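Local coordinates for putative GAF sensor protein (Burkholderia vietnamiensis, PDB 5HL6) that probably reduces free L-methionine-(R)-S-oxide to methionine, as a GAF-domain member of the free methionine sulfoxide reductase family, at residues B[57-62]-B[140-145]; B[123-128]-B[148-153]. All coordinates share one frame; numbering follows the deposited sequence.

Interaction 1 (B[57-62]-B[140-145]); sequences DRLNWA and WDVDSP. With EDO (1,2-ethanediol), chain C.
A classic beta bulge starts the antiparallel pairing of strands 61-67 and 136-144 in the GAF-domain sheet. N60 and W61 both face D143. The carbonyl O of D143 takes N60 N at 2.9 Å, nearly straight at 170°, and W61 N in a weak bond at 3.5 Å. D143 N returns a bond to W61 O at 2.9 Å. Before the bulge S144 OG, anti to its own backbone N (chi1 170°), donates to R58 O at 2.7 Å in the carbonyl plane. It also bonds to V146 N. L59 N donates to O1 of a 1,2-ethanediol, probably from the crystallisation liquor, also held by Y53 O and L56 O. L59 and V142 cross obliquely, with L59 CD2 3.7 Å from V142 CG1. A62 CB meets V142 CG2 and the CH2 tip of the W140 ring, so the side chains meeting here are apolar. Helix 41-55 covers them through Y53, and helix 152-176 through M158.

The W61 and D143 side chains lie on the other face, side by side and pointing the same way, with ring and carboxylate planes 75° apart. D143 OD2 is 3.6 Å from W61 CB. The W61 ring has D141 O at its edge, 3.6 Å from W61 CE3. Its NE1 bonds to K80 O, and F77 stacks on the ring. D141 OD2 and D143 OD2, two acceptors, are 3.2 Å apart. E124 OE1 lies close to OD1 of both aspartates. Such crowding of buried carboxylates would probably raise the pKa of at least one, and E124 and D141 may share a proton.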
loop_
_atom_site.group_PDB
_atom_site.type_symbol
_atom_site.label_atom_id
_atom_site.label_comp_id
_atom_site.label_asym_id
_atom_site.label_seq_id
_atom_site.Cartn_x
_atom_site.Cartn_y
_atom_site.Cartn_z
ATOM N N ASP B 57 7.968 -13.972 7.014
ATOM C CA ASP B 57 7.336 -13.994 8.325
ATOM C C ASP B 57 8.011 -12.987 9.255
ATOM O O ASP B 57 9.077 -12.442 8.956
ATOM C CB ASP B 57 7.367 -15.405 8.923
ATOM C CG ASP B 57 8.733 -15.792 9.471
ATOM O OD1 ASP B 57 9.759 -15.279 8.974
ATOM O OD2 ASP B 57 8.780 -16.622 10.402
ATOM N N ARG B 58 7.352 -12.714 10.380
ATOM C CA ARG B 58 7.908 -11.873 11.441
ATOM C C ARG B 58 8.257 -10.470 10.938
ATOM O O ARG B 58 9.334 -9.940 11.217
ATOM C CB ARG B 58 9.132 -12.544 12.071
ATOM C CG ARG B 58 8.845 -13.886 12.723
ATOM C CD ARG B 58 10.126 -14.516 13.260
ATOM N NE ARG B 58 11.098 -14.788 12.200
ATOM C CZ ARG B 58 12.406 -14.939 12.402
ATOM N NH1 ARG B 58 12.910 -14.837 13.624
ATOM N NH2 ARG B 58 13.214 -15.183 11.379
ATOM N N LEU B 59 7.332 -9.867 10.183
ATOM C CA LEU B 59 7.461 -8.497 9.704
ATOM C C LEU B 59 6.329 -7.641 10.262
ATOM O O LEU B 59 5.220 -8.129 10.495
ATOM C CB LEU B 59 7.429 -8.422 8.174
ATOM C CG LEU B 59 8.508 -9.158 7.385
ATOM C CD1 LEU B 59 8.391 -8.805 5.912
ATOM C CD2 LEU B 59 9.887 -8.793 7.923
ATOM N N ASN B 60 6.612 -6.354 10.478
ATOM C CA ASN B 60 5.569 -5.424 10.883
ATOM C C ASN B 60 5.488 -4.177 10.007
ATOM O O ASN B 60 4.578 -3.365 10.199
ATOM C CB ASN B 60 5.742 -5.013 12.358
ATOM C CG ASN B 60 6.965 -4.158 12.596
ATOM O OD1 ASN B 60 8.080 -4.543 12.263
ATOM N ND2 ASN B 60 6.762 -2.990 13.186
ATOM N N TRP B 61 6.384 -4.014 9.035
ATOM C CA TRP B 61 6.303 -2.897 8.108
ATOM C C TRP B 61 7.129 -3.244 6.884
ATOM O O TRP B 61 8.180 -3.874 7.013
ATOM C CB TRP B 61 6.830 -1.601 8.738
ATOM C CG TRP B 61 6.185 -0.335 8.217
ATOM C CD1 TRP B 61 5.066 0.272 8.719
ATOM C CD2 TRP B 61 6.636 0.491 7.128
ATOM N NE1 TRP B 61 4.789 1.413 8.009
ATOM C CE2 TRP B 61 5.734 1.570 7.026
ATOM C CE3 TRP B 61 7.715 0.423 6.233
ATOM C CZ2 TRP B 61 5.886 2.584 6.083
ATOM C CZ3 TRP B 61 7.856 1.427 5.275
ATOM C CH2 TRP B 61 6.942 2.487 5.204
ATOM N N ALA B 62 6.657 -2.826 5.712
ATOM C CA ALA B 62 7.437 -2.995 4.487
ATOM C C ALA B 62 6.890 -2.047 3.431
ATOM O O ALA B 62 5.706 -2.128 3.079
ATOM C CB ALA B 62 7.390 -4.447 4.010
ATOM N N TRP B 140 13.774 1.497 0.157
ATOM C CA TRP B 140 12.898 0.396 0.537
ATOM C C TRP B 140 13.181 0.064 1.995
ATOM O O TRP B 140 14.346 -0.135 2.360
ATOM C CB TRP B 140 13.163 -0.818 -0.362
ATOM C CG TRP B 140 12.583 -2.110 0.131
ATOM C CD1 TRP B 140 13.267 -3.154 0.674
ATOM C CD2 TRP B 140 11.199 -2.500 0.113
ATOM N NE1 TRP B 140 12.402 -4.169 1.000
ATOM C CE2 TRP B 140 11.127 -3.795 0.666
ATOM C CE3 TRP B 140 10.022 -1.884 -0.315
ATOM C CZ2 TRP B 140 9.921 -4.479 0.821
ATOM C CZ3 TRP B 140 8.823 -2.565 -0.169
ATOM C CH2 TRP B 140 8.784 -3.854 0.392
ATOM N N ASP B 141 12.136 0.024 2.828
ATOM C CA ASP B 141 12.284 -0.128 4.279
ATOM C C ASP B 141 11.447 -1.302 4.768
ATOM O O ASP B 141 10.258 -1.380 4.456
ATOM C CB ASP B 141 11.858 1.159 5.004
ATOM C CG ASP B 141 11.923 1.042 6.524
ATOM O OD1 ASP B 141 12.763 0.285 7.061
ATOM O OD2 ASP B 141 11.125 1.721 7.188
ATOM N N VAL B 142 12.055 -2.203 5.554
ATOM C CA VAL B 142 11.349 -3.344 6.140
ATOM C C VAL B 142 11.689 -3.433 7.617
ATOM O O VAL B 142 12.855 -3.310 8.002
ATOM C CB VAL B 142 11.698 -4.678 5.448
ATOM C CG1 VAL B 142 10.837 -5.812 6.008
ATOM C CG2 VAL B 142 11.486 -4.572 3.951
ATOM N N ASP B 143 10.676 -3.684 8.441
ATOM C CA ASP B 143 10.845 -3.739 9.881
ATOM C C ASP B 143 10.278 -5.039 10.430
ATOM O O ASP B 143 9.339 -5.618 9.874
ATOM C CB ASP B 143 10.164 -2.538 10.555
ATOM C CG ASP B 143 10.744 -1.220 10.093
ATOM O OD1 ASP B 143 11.693 -0.739 10.735
ATOM O OD2 ASP B 143 10.278 -0.680 9.069
ATOM N N SER B 144 10.838 -5.473 11.552
ATOM C CA SER B 144 10.397 -6.655 12.271
ATOM C C SER B 144 10.247 -6.310 13.742
ATOM O O SER B 144 11.013 -5.494 14.263
ATOM C CB SER B 144 11.411 -7.797 12.117
ATOM O OG SER B 144 11.118 -8.886 12.982
ATOM N N PRO B 145 9.265 -6.898 14.434
ATOM C CA PRO B 145 9.177 -6.718 15.889
ATOM C C PRO B 145 10.111 -7.627 16.668
ATOM O O PRO B 145 10.089 -7.596 17.904
ATOM C CB PRO B 145 7.706 -7.050 16.191
ATOM C CG PRO B 145 7.322 -8.040 15.131
ATOM C CD PRO B 145 8.154 -7.716 13.906
HETATM C C1 EDO C . 3.928 -10.073 7.993
HETATM O O1 EDO C . 4.970 -10.920 8.502
HETATM C C2 EDO C . 2.815 -10.919 7.381
HETATM O O2 EDO C . 3.380 -11.791 6.393
#

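Interaction 2 (B[123-128]-B[148-153]); sequences SEIVVP and ARFDDE
S123 OG sits between its backbone N and carbonyl carbon (chi1 52°), and F150 CG lies anti to its own carbonyl carbon (chi1 -52°). These torsions turn the hydroxyl and the ring to the facing segment. The contact joins strand 123-130 of the GAF-domain sheet to the loop that leads into the C-terminal helix 152-176. S123 OG accepts R149 N at 3.1 Å, with an angle of 156° at the hydrogen. The same oxygen bonds to V146 O, so one serine grips the loop at two backbone points.

The F150 ring is clamped between two aliphatic groups. I125 CG2 stands over the centre of one face in a CH-pi contact, 4.0 Å from the F150 ring centroid and almost on the ring normal. R149 CG covers the centre of the opposite face. The backbone of S123 and E124 runs along the ring edge, with S123 O 3.7 Å from F150 CE2. The R149 chain bends at its second torsion, and its NE bonds to D57 O. I125 also touches M158 of the helix, and F150 packs on L59.

The helix begins just beyond the ring. D151 is its N-cap. OD1 accepts D154 N and, in a weak bond, E153 N. OD2 forms a salt bridge with K20. The E153 N to D151 OD1 distance is 2.8 Å, but the N-H points poorly at the oxygen.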
loop_
_atom_site.group_PDB
_atom_site.type_symbol
_atom_site.label_atom_id
_atom_site.label_comp_id
_atom_site.label_asym_id
_atom_site.label_seq_id
_atom_site.Cartn_x
_atom_site.Cartn_y
_atom_site.Cartn_z
ATOM N N SER B 123 14.080 -4.617 14.670
ATOM C CA SER B 123 15.137 -4.729 13.678
ATOM C C SER B 123 14.598 -4.251 12.334
ATOM O O SER B 123 13.390 -4.243 12.085
ATOM C CB SER B 123 15.688 -6.162 13.576
ATOM O OG SER B 123 14.655 -7.104 13.382
ATOM N N GLU B 124 15.517 -3.840 11.472
ATOM C CA GLU B 124 15.131 -3.071 10.302
ATOM C C GLU B 124 16.219 -3.206 9.252
ATOM O O GLU B 124 17.402 -3.340 9.579
ATOM C CB GLU B 124 14.906 -1.601 10.686
ATOM C CG GLU B 124 14.628 -0.650 9.527
ATOM C CD GLU B 124 14.292 0.754 10.000
ATOM O OE1 GLU B 124 13.688 1.526 9.223
ATOM O OE2 GLU B 124 14.643 1.089 11.150
ATOM N N ILE B 125 15.803 -3.186 7.992
ATOM C CA ILE B 125 16.718 -3.120 6.862
ATOM C C ILE B 125 16.190 -2.053 5.911
ATOM O O ILE B 125 14.981 -2.007 5.627
ATOM C CB ILE B 125 16.862 -4.486 6.161
ATOM C CG1 ILE B 125 17.798 -4.379 4.965
ATOM C CG2 ILE B 125 15.498 -5.021 5.693
ATOM C CD1 ILE B 125 18.133 -5.710 4.362
ATOM N N VAL B 126 17.081 -1.164 5.464
ATOM C CA VAL B 126 16.733 -0.105 4.519
ATOM C C VAL B 126 17.680 -0.173 3.332
ATOM O O VAL B 126 18.900 -0.068 3.507
ATOM C CB VAL B 126 16.789 1.296 5.150
ATOM C CG1 VAL B 126 16.327 2.305 4.118
ATOM C CG2 VAL B 126 15.916 1.363 6.395
ATOM N N VAL B 127 17.122 -0.309 2.133
ATOM C CA VAL B 127 17.885 -0.451 0.895
ATOM C C VAL B 127 17.697 0.822 0.077
ATOM O O VAL B 127 16.566 1.132 -0.317
ATOM C CB VAL B 127 17.438 -1.686 0.096
ATOM C CG1 VAL B 127 18.224 -1.801 -1.227
ATOM C CG2 VAL B 127 17.602 -2.948 0.925
ATOM N N PRO B 128 18.754 1.575 -0.217
ATOM C CA PRO B 128 18.596 2.744 -1.089
ATOM C C PRO B 128 18.282 2.323 -2.518
ATOM O O PRO B 128 18.731 1.277 -2.992
ATOM C CB PRO B 128 19.955 3.443 -0.994
ATOM C CG PRO B 128 20.912 2.336 -0.668
ATOM C CD PRO B 128 20.148 1.395 0.224
ATOM N N ALA B 148 17.114 -8.640 15.712
ATOM C CA ALA B 148 18.038 -9.297 14.784
ATOM C C ALA B 148 17.315 -10.242 13.821
ATOM O O ALA B 148 17.774 -11.353 13.545
ATOM C CB ALA B 148 19.137 -10.038 15.549
ATOM N N ARG B 149 16.170 -9.798 13.299
ATOM C CA ARG B 149 15.456 -10.601 12.312
ATOM C C ARG B 149 16.209 -10.677 10.984
ATOM O O ARG B 149 16.076 -11.671 10.258
ATOM C CB ARG B 149 14.050 -10.031 12.109
ATOM C CG ARG B 149 13.345 -10.408 10.800
ATOM C CD ARG B 149 12.788 -11.817 10.836
ATOM N NE ARG B 149 11.992 -12.131 9.647
ATOM C CZ ARG B 149 12.499 -12.558 8.496
ATOM N NH1 ARG B 149 13.812 -12.710 8.363
ATOM N NH2 ARG B 149 11.697 -12.834 7.473
ATOM N N PHE B 150 17.012 -9.665 10.658
ATOM C CA PHE B 150 17.679 -9.568 9.365
ATOM C C PHE B 150 19.183 -9.759 9.522
ATOM O O PHE B 150 19.830 -9.052 10.305
ATOM C CB PHE B 150 17.385 -8.220 8.698
ATOM C CG PHE B 150 15.918 -7.891 8.622
ATOM C CD1 PHE B 150 15.090 -8.567 7.741
ATOM C CD2 PHE B 150 15.367 -6.909 9.434
ATOM C CE1 PHE B 150 13.738 -8.271 7.673
ATOM C CE2 PHE B 150 14.015 -6.611 9.375
ATOM C CZ PHE B 150 13.202 -7.291 8.493
ATOM N N ASP B 151 19.737 -10.710 8.771
ATOM C CA ASP B 151 21.168 -10.953 8.709
ATOM C C ASP B 151 21.674 -10.620 7.309
ATOM O O ASP B 151 20.943 -10.077 6.471
ATOM C CB ASP B 151 21.487 -12.399 9.111
ATOM C CG ASP B 151 20.763 -13.433 8.252
ATOM O OD1 ASP B 151 20.567 -13.200 7.038
ATOM O OD2 ASP B 151 20.400 -14.497 8.796
ATOM N N ASP B 152 22.935 -10.967 7.042
ATOM C CA ASP B 152 23.514 -10.608 5.754
ATOM C C ASP B 152 22.848 -11.332 4.590
ATOM O O ASP B 152 22.900 -10.835 3.457
ATOM C CB ASP B 152 25.015 -10.884 5.747
ATOM C CG ASP B 152 25.727 -10.116 4.658
ATOM O OD1 ASP B 152 25.534 -8.881 4.591
ATOM O OD2 ASP B 152 26.447 -10.746 3.853
ATOM N N GLU B 153 22.229 -12.491 4.837
ATOM C CA GLU B 153 21.459 -13.152 3.789
ATOM C C GLU B 153 20.198 -12.366 3.463
ATOM O O GLU B 153 19.811 -12.262 2.294
ATOM C CB GLU B 153 21.101 -14.577 4.209
ATOM C CG GLU B 153 22.236 -15.575 4.113
ATOM C CD GLU B 153 21.782 -16.985 4.437
ATOM O OE1 GLU B 153 21.416 -17.239 5.605
ATOM O OE2 GLU B 153 21.771 -17.833 3.517
#

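How the interactions relate
The centres of interactions 1 and 2 are 9 Å apart, and the two touch. Their segments alternate along the chain: 57-62, 123-128, 140-145, 148-153. Strand 136-144 runs between strands 61-67 and 123-130 in the antiparallel sheet, so segment 140-145 is flanked by a segment of each contact. W140 O and V127 N probably form one of the hydrogen bonds joining it to 123-128. S144 of interaction 1 also packs on R149 of interaction 2. After strand 136-144 the chain enters helix 152-176, whose M158 touches both W140 and I125. Together the contacts join three neighbouring strands of the GAF domain, two of which pack on the C-terminal helix.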